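Local coordinates for allantoicase (Saccharomyces cerevisiae, PDB 1O59), which catalyses the hydrolysis of allantoate to (S)-ureidoglycolate and urea, a step of purine degradation that supplies nitrogen when primary sources are limiting, at residues Val261-Arg266 and Val334-Leu339; Glu272-Asp277 and Ile350-Tyr355. All blocks are in the same frame, centred on the assembly; numbering follows the deposited sequence.

Contacts 1 and 2 are antiparallel strand pairs from the two sheets of one allantoicase repeat, their centres about 11 Å apart. Chain order interleaves them: strand 258-263 is followed by 270-277, and 336-342 by 346-354, so each consecutive pair places one strand in each sheet. Both are largely buried, and their apolar faces meet where Ile262 CD1 lies 3.9 Å from Ile350 CG2 and Leu339 also touches Ile350. Their other faces differ: contact 1 carries a buried histidine beside a partly exposed glutamine, contact 2 a lysine, an arginine and a tryptophan that are partly exposed. Opposite charges also meet between them, Arg266 NE lying 3.2 Å from the C-terminal Tyr355 OXT.

Contact 1: residues Val261-Arg266 and Val334-Leu339; sequences VIQLGR and VSHVKL
Gln263 and His336 face each other as a non-hydrogen-bonded antiparallel pair, their CA atoms 4.4 Å apart, and the glutamine side chain runs past the imidazole. Its CB lies 3.7 Å from His336 CD2. CG, anti to the backbone N (chi1 -174°), moves on to 3.6 Å from His336 NE2, and CD keeps close to the same nitrogen. At the tip, OE1 accepts a weak, bent bond from His336 NE2 (3.0 Å, 129° at the hydrogen), with amide and ring planes 68° apart; Lys33 is its stronger partner. Across the ring, His336 ND1 and Ser335 OG are hydrogen-bonded at 2.7 Å, the hydroxyl lying in the ring plane. Ser335 OG also bonds to the backbone of Cys294 and Lys296, and Ser335 and His336 together face Cys294 as a classic beta bulge. Ile262 and Val337 exchange two backbone bonds, and their side chains lie on the opposite face, where Ile262 CB meets Val337 CG2 at 3.9 Å and Leu264 CD2 packs on Val337 CG1 at 4.0 Å. Beyond the regular strand, Ser335 O accepts twice, from Leu264 N at 3.0 Å and from a water that also donates to Leu264 O. The imidazole is thus restrained mainly by the bond between ND1 and Ser335 OG; NE2 adds a weak second tie to an OE1 shared with the Lys33 ammonium.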
loop_
_atom_site.group_PDB
_atom_site.type_symbol
_atom_site.label_atom_id
_atom_site.label_comp_id
_atom_site.label_asym_id
_atom_site.label_seq_id
_atom_site.Cartn_x
_atom_site.Cartn_y
_atom_site.Cartn_z
ATOM N N VAL A 261 -13.598 -5.415 4.299
ATOM C CA VAL A 261 -13.886 -4.309 5.213
ATOM C C VAL A 261 -12.883 -3.171 5.045
ATOM O O VAL A 261 -11.664 -3.365 5.072
ATOM C CB VAL A 261 -13.880 -4.728 6.678
ATOM C CG1 VAL A 261 -14.127 -3.520 7.568
ATOM C CG2 VAL A 261 -14.946 -5.782 6.948
ATOM N N ILE A 262 -13.431 -1.959 4.907
ATOM C CA ILE A 262 -12.609 -0.783 4.718
ATOM C C ILE A 262 -12.849 0.242 5.810
ATOM O O ILE A 262 -13.980 0.619 6.054
ATOM C CB ILE A 262 -12.858 -0.239 3.315
ATOM C CG1 ILE A 262 -12.194 -1.192 2.304
ATOM C CG2 ILE A 262 -12.283 1.174 3.145
ATOM C CD1 ILE A 262 -13.114 -1.531 1.207
ATOM N N GLN A 263 -11.779 0.645 6.503
ATOM C CA GLN A 263 -11.860 1.792 7.375
ATOM C C GLN A 263 -11.727 3.043 6.527
ATOM O O GLN A 263 -10.750 3.206 5.799
ATOM C CB GLN A 263 -10.763 1.776 8.428
ATOM C CG GLN A 263 -10.916 2.891 9.449
ATOM C CD GLN A 263 -10.197 2.627 10.746
ATOM O OE1 GLN A 263 -10.168 1.523 11.223
ATOM N NE2 GLN A 263 -9.647 3.648 11.321
ATOM N N LEU A 264 -12.730 3.906 6.630
ATOM C CA LEU A 264 -12.763 5.183 5.950
ATOM C C LEU A 264 -11.748 6.128 6.565
ATOM O O LEU A 264 -11.341 5.962 7.719
ATOM C CB LEU A 264 -14.156 5.804 6.063
ATOM C CG LEU A 264 -15.354 5.002 5.514
ATOM C CD1 LEU A 264 -16.684 5.793 5.684
ATOM C CD2 LEU A 264 -15.135 4.608 4.053
ATOM N N GLY A 265 -11.345 7.131 5.785
ATOM C CA GLY A 265 -10.329 8.082 6.214
ATOM C C GLY A 265 -10.781 8.941 7.367
ATOM O O GLY A 265 -9.958 9.522 8.066
ATOM N N ARG A 266 -12.095 8.979 7.563
ATOM C CA ARG A 266 -12.794 9.815 8.529
ATOM C C ARG A 266 -14.118 9.103 8.839
ATOM O O ARG A 266 -14.659 8.405 7.998
ATOM C CB ARG A 266 -13.162 11.123 7.836
ATOM C CG ARG A 266 -12.840 12.345 8.539
ATOM C CD ARG A 266 -13.925 13.420 8.482
ATOM N NE ARG A 266 -14.427 13.935 7.185
ATOM C CZ ARG A 266 -13.778 14.764 6.348
ATOM N NH1 ARG A 266 -12.502 15.102 6.531
ATOM N NH2 ARG A 266 -14.418 15.217 5.279
ATOM N N VAL A 334 -20.806 6.636 9.733
ATOM C CA VAL A 334 -20.161 5.335 9.660
ATOM C C VAL A 334 -18.660 5.524 9.564
ATOM O O VAL A 334 -18.188 6.499 9.014
ATOM C CB VAL A 334 -20.688 4.468 8.479
ATOM C CG1 VAL A 334 -22.193 4.190 8.639
ATOM C CG2 VAL A 334 -20.421 5.104 7.157
ATOM N N SER A 335 -17.934 4.564 10.118
ATOM C CA SER A 335 -16.486 4.584 10.211
ATOM C C SER A 335 -15.848 3.584 9.265
ATOM O O SER A 335 -14.684 3.733 8.895
ATOM C CB SER A 335 -16.081 4.216 11.641
ATOM O OG SER A 335 -16.648 2.968 12.000
ATOM N N HIS A 336 -16.607 2.539 8.950
ATOM C CA HIS A 336 -16.171 1.430 8.110
ATOM C C HIS A 336 -17.251 1.113 7.109
ATOM O O HIS A 336 -18.433 1.376 7.367
ATOM C CB HIS A 336 -15.940 0.196 8.972
ATOM C CG HIS A 336 -14.829 0.360 9.953
ATOM N ND1 HIS A 336 -14.946 1.145 11.067
ATOM C CD2 HIS A 336 -13.560 -0.114 9.954
ATOM C CE1 HIS A 336 -13.805 1.127 11.734
ATOM N NE2 HIS A 336 -12.946 0.372 11.077
ATOM N N VAL A 337 -16.841 0.578 5.959
ATOM C CA VAL A 337 -17.765 -0.014 5.003
ATOM C C VAL A 337 -17.356 -1.460 4.705
ATOM O O VAL A 337 -16.201 -1.831 4.805
ATOM C CB VAL A 337 -17.888 0.813 3.686
ATOM C CG1 VAL A 337 -18.377 2.218 3.981
ATOM C CG2 VAL A 337 -16.572 0.862 2.901
ATOM N N LYS A 338 -18.336 -2.285 4.366
ATOM C CA LYS A 338 -18.082 -3.679 3.991
ATOM C C LYS A 338 -18.629 -3.836 2.599
ATOM O O LYS A 338 -19.776 -3.536 2.353
ATOM C CB LYS A 338 -18.761 -4.655 4.991
ATOM C CG LYS A 338 -18.628 -6.150 4.661
ATOM C CD LYS A 338 -18.895 -7.112 5.904
ATOM C CE LYS A 338 -20.333 -7.174 6.372
ATOM N NZ LYS A 338 -20.444 -7.571 7.812
ATOM N N LEU A 339 -17.783 -4.279 1.683
ATOM C CA LEU A 339 -18.193 -4.558 0.315
ATOM C C LEU A 339 -18.295 -6.061 0.234
ATOM O O LEU A 339 -17.393 -6.753 0.653
ATOM C CB LEU A 339 -17.159 -4.019 -0.691
ATOM C CG LEU A 339 -17.232 -4.596 -2.120
ATOM C CD1 LEU A 339 -18.549 -4.206 -2.843
ATOM C CD2 LEU A 339 -15.989 -4.156 -2.944
HETATM O O HOH W 1 -13.095 5.840 9.941
#

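Contact 2: residues Glu272-Asp277 and Ile350-Tyr355; sequences EKIIVD and IRVWGY
Ile275 and Arg351 pack closely at the centre of this antiparallel pair: Ile275 CB is 3.8 Å from Arg351 CB. Two backbone bonds join these residues, that from Ile275 N to Arg351 O nearly straight (172° at the hydrogen). On the reverse, buried face, Ile350 sends CD1 to 4.2 Å from both Ile274 CG2 and Val276 CG2, its CG1 anti to the backbone N (chi1 -172°); Ile274 CG1 and Val352 CG1 extend this apolar row, and Leu233 and Ala211 add to it.

The face of Ile275 and Arg351, tight at its root, becomes partly exposed toward the ends of Lys273, Arg351 and Trp353. Lys273 and Trp353 run alongside each other in the same direction. In one of two modelled lysine conformers NZ lies over the indole, 4.2 Å from the centroid of the five-membered ring and 17° off its normal; the cation-pi contact holds for that conformer alone. Ile275 CD1 reaches Trp353 CD1 obliquely at 4.1 Å. Arg351 NH1 bonds to Leu235 O, and a water that donates to Asp277 OD2 also receives a weak bond from Arg351 NH2.

At the end of the pair, Trp353 O accepts from Glu272 N (2.7 Å) and from Lys273 N (3.2 Å). Two consecutive residues thus face one, a classic beta bulge, in an antiparallel sheet whose buried side packs on a second sheet, the sandwich arrangement of the galactose-binding-domain-like allantoicase repeat.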
loop_
_atom_site.group_PDB
_atom_site.type_symbol
_atom_site.label_atom_id
_atom_site.label_comp_id
_atom_site.label_asym_id
_atom_site.label_seq_id
_atom_site.Cartn_x
_atom_site.Cartn_y
_atom_site.Cartn_z
ATOM N N GLU A 272 -22.868 10.649 -0.151
ATOM C CA GLU A 272 -23.489 11.111 -1.381
ATOM C C GLU A 272 -23.718 9.979 -2.390
ATOM O O GLU A 272 -24.760 9.873 -3.016
ATOM C CB GLU A 272 -22.565 12.148 -2.017
ATOM C CG GLU A 272 -23.288 13.373 -2.538
ATOM C CD GLU A 272 -23.522 13.334 -4.028
ATOM O OE1 GLU A 272 -22.506 13.167 -4.785
ATOM O OE2 GLU A 272 -24.727 13.502 -4.406
ATOM N N LYS A 273 -22.709 9.128 -2.522
ATOM C CA LYS A 273 -22.506 8.358 -3.725
ATOM C C LYS A 273 -21.506 7.257 -3.422
ATOM O O LYS A 273 -20.430 7.518 -2.878
ATOM C CB LYS A 273 -21.919 9.285 -4.790
ATOM C CG LYS A 273 -22.335 8.992 -6.198
ATOM C CD LYS A 273 -21.254 9.491 -7.197
ATOM C CE LYS A 273 -21.106 11.025 -7.329
ATOM N NZ LYS A 273 -19.653 11.440 -7.463
ATOM N N ILE A 274 -21.870 6.027 -3.758
ATOM C CA ILE A 274 -20.928 4.917 -3.731
ATOM C C ILE A 274 -20.719 4.367 -5.150
ATOM O O ILE A 274 -21.649 4.204 -5.919
ATOM C CB ILE A 274 -21.366 3.842 -2.740
ATOM C CG1 ILE A 274 -21.379 4.446 -1.325
ATOM C CG2 ILE A 274 -20.419 2.658 -2.816
ATOM C CD1 ILE A 274 -21.708 3.472 -0.179
ATOM N N ILE A 275 -19.458 4.133 -5.481
ATOM C CA ILE A 275 -19.065 3.624 -6.794
ATOM C C ILE A 275 -18.312 2.299 -6.649
ATOM O O ILE A 275 -17.322 2.217 -5.947
ATOM C CB ILE A 275 -18.185 4.648 -7.546
ATOM C CG1 ILE A 275 -18.857 6.026 -7.577
ATOM C CG2 ILE A 275 -17.903 4.140 -8.957
ATOM C CD1 ILE A 275 -18.003 7.078 -8.286
ATOM N N VAL A 276 -18.808 1.273 -7.322
ATOM C CA VAL A 276 -18.141 -0.015 -7.388
ATOM C C VAL A 276 -17.736 -0.252 -8.847
ATOM O O VAL A 276 -18.579 -0.289 -9.759
ATOM C CB VAL A 276 -19.055 -1.108 -6.852
ATOM C CG1 VAL A 276 -18.399 -2.450 -6.907
ATOM C CG2 VAL A 276 -19.418 -0.808 -5.444
ATOM N N ASP A 277 -16.425 -0.383 -9.041
ATOM C CA ASP A 277 -15.811 -0.428 -10.356
ATOM C C ASP A 277 -15.217 -1.791 -10.652
ATOM O O ASP A 277 -14.306 -2.251 -9.952
ATOM C CB ASP A 277 -14.711 0.622 -10.402
ATOM C CG ASP A 277 -14.183 0.874 -11.789
ATOM O OD1 ASP A 277 -14.591 0.222 -12.802
ATOM O OD2 ASP A 277 -13.363 1.788 -11.946
ATOM N N ILE A 350 -13.453 0.678 -5.033
ATOM C CA ILE A 350 -14.637 1.241 -4.383
ATOM C C ILE A 350 -14.398 2.685 -3.908
ATOM O O ILE A 350 -13.334 3.053 -3.382
ATOM C CB ILE A 350 -15.198 0.320 -3.252
ATOM C CG1 ILE A 350 -16.544 0.889 -2.752
ATOM C CG2 ILE A 350 -14.213 0.160 -2.081
ATOM C CD1 ILE A 350 -17.294 -0.049 -1.842
ATOM N N ARG A 351 -15.400 3.509 -4.175
ATOM C CA ARG A 351 -15.329 4.928 -3.904
ATOM C C ARG A 351 -16.522 5.216 -3.074
ATOM O O ARG A 351 -17.601 4.755 -3.408
ATOM C CB ARG A 351 -15.404 5.787 -5.180
ATOM C CG ARG A 351 -14.557 5.315 -6.318
ATOM C CD ARG A 351 -13.115 5.183 -5.958
ATOM N NE ARG A 351 -12.263 5.137 -7.118
ATOM C CZ ARG A 351 -10.950 4.981 -7.081
ATOM N NH1 ARG A 351 -10.321 4.840 -5.916
ATOM N NH2 ARG A 351 -10.266 4.971 -8.228
ATOM N N VAL A 352 -16.321 5.969 -2.006
ATOM C CA VAL A 352 -17.387 6.374 -1.109
ATOM C C VAL A 352 -17.305 7.880 -0.971
ATOM O O VAL A 352 -16.560 8.414 -0.134
ATOM C CB VAL A 352 -17.248 5.694 0.267
ATOM C CG1 VAL A 352 -18.386 6.069 1.162
ATOM C CG2 VAL A 352 -17.180 4.166 0.095
ATOM N N TRP A 353 -18.066 8.561 -1.815
ATOM C CA TRP A 353 -18.095 10.014 -1.802
ATOM C C TRP A 353 -19.084 10.588 -0.778
ATOM O O TRP A 353 -20.246 10.216 -0.733
ATOM C CB TRP A 353 -18.427 10.537 -3.177
ATOM C CG TRP A 353 -17.314 10.389 -4.163
ATOM C CD1 TRP A 353 -17.138 9.384 -5.043
ATOM C CD2 TRP A 353 -16.253 11.323 -4.400
ATOM N NE1 TRP A 353 -16.018 9.610 -5.806
ATOM C CE2 TRP A 353 -15.469 10.811 -5.441
ATOM C CE3 TRP A 353 -15.892 12.541 -3.837
ATOM C CZ2 TRP A 353 -14.342 11.459 -5.914
ATOM C CZ3 TRP A 353 -14.769 13.184 -4.304
ATOM C CH2 TRP A 353 -14.015 12.647 -5.338
ATOM N N GLY A 354 -18.583 11.515 0.027
ATOM C CA GLY A 354 -19.334 12.119 1.102
ATOM C C GLY A 354 -18.422 13.023 1.898
ATOM O O GLY A 354 -17.379 13.445 1.419
ATOM N N TYR A 355 -18.792 13.290 3.131
ATOM C CA TYR A 355 -17.969 14.137 3.987
ATOM C C TYR A 355 -18.181 13.697 5.428
ATOM O O TYR A 355 -19.025 12.840 5.702
ATOM C CB TYR A 355 -18.319 15.626 3.787
ATOM C CG TYR A 355 -19.586 16.072 4.481
ATOM C CD1 TYR A 355 -20.789 16.270 3.791
ATOM C CD2 TYR A 355 -19.576 16.312 5.851
ATOM C CE1 TYR A 355 -21.971 16.699 4.489
ATOM C CE2 TYR A 355 -20.715 16.734 6.547
ATOM C CZ TYR A 355 -21.911 16.922 5.889
ATOM O OH TYR A 355 -22.961 17.342 6.698
ATOM O OXT TYR A 355 -17.527 14.215 6.322
HETATM O O HOH W 2 -12.863 4.480 -10.468
#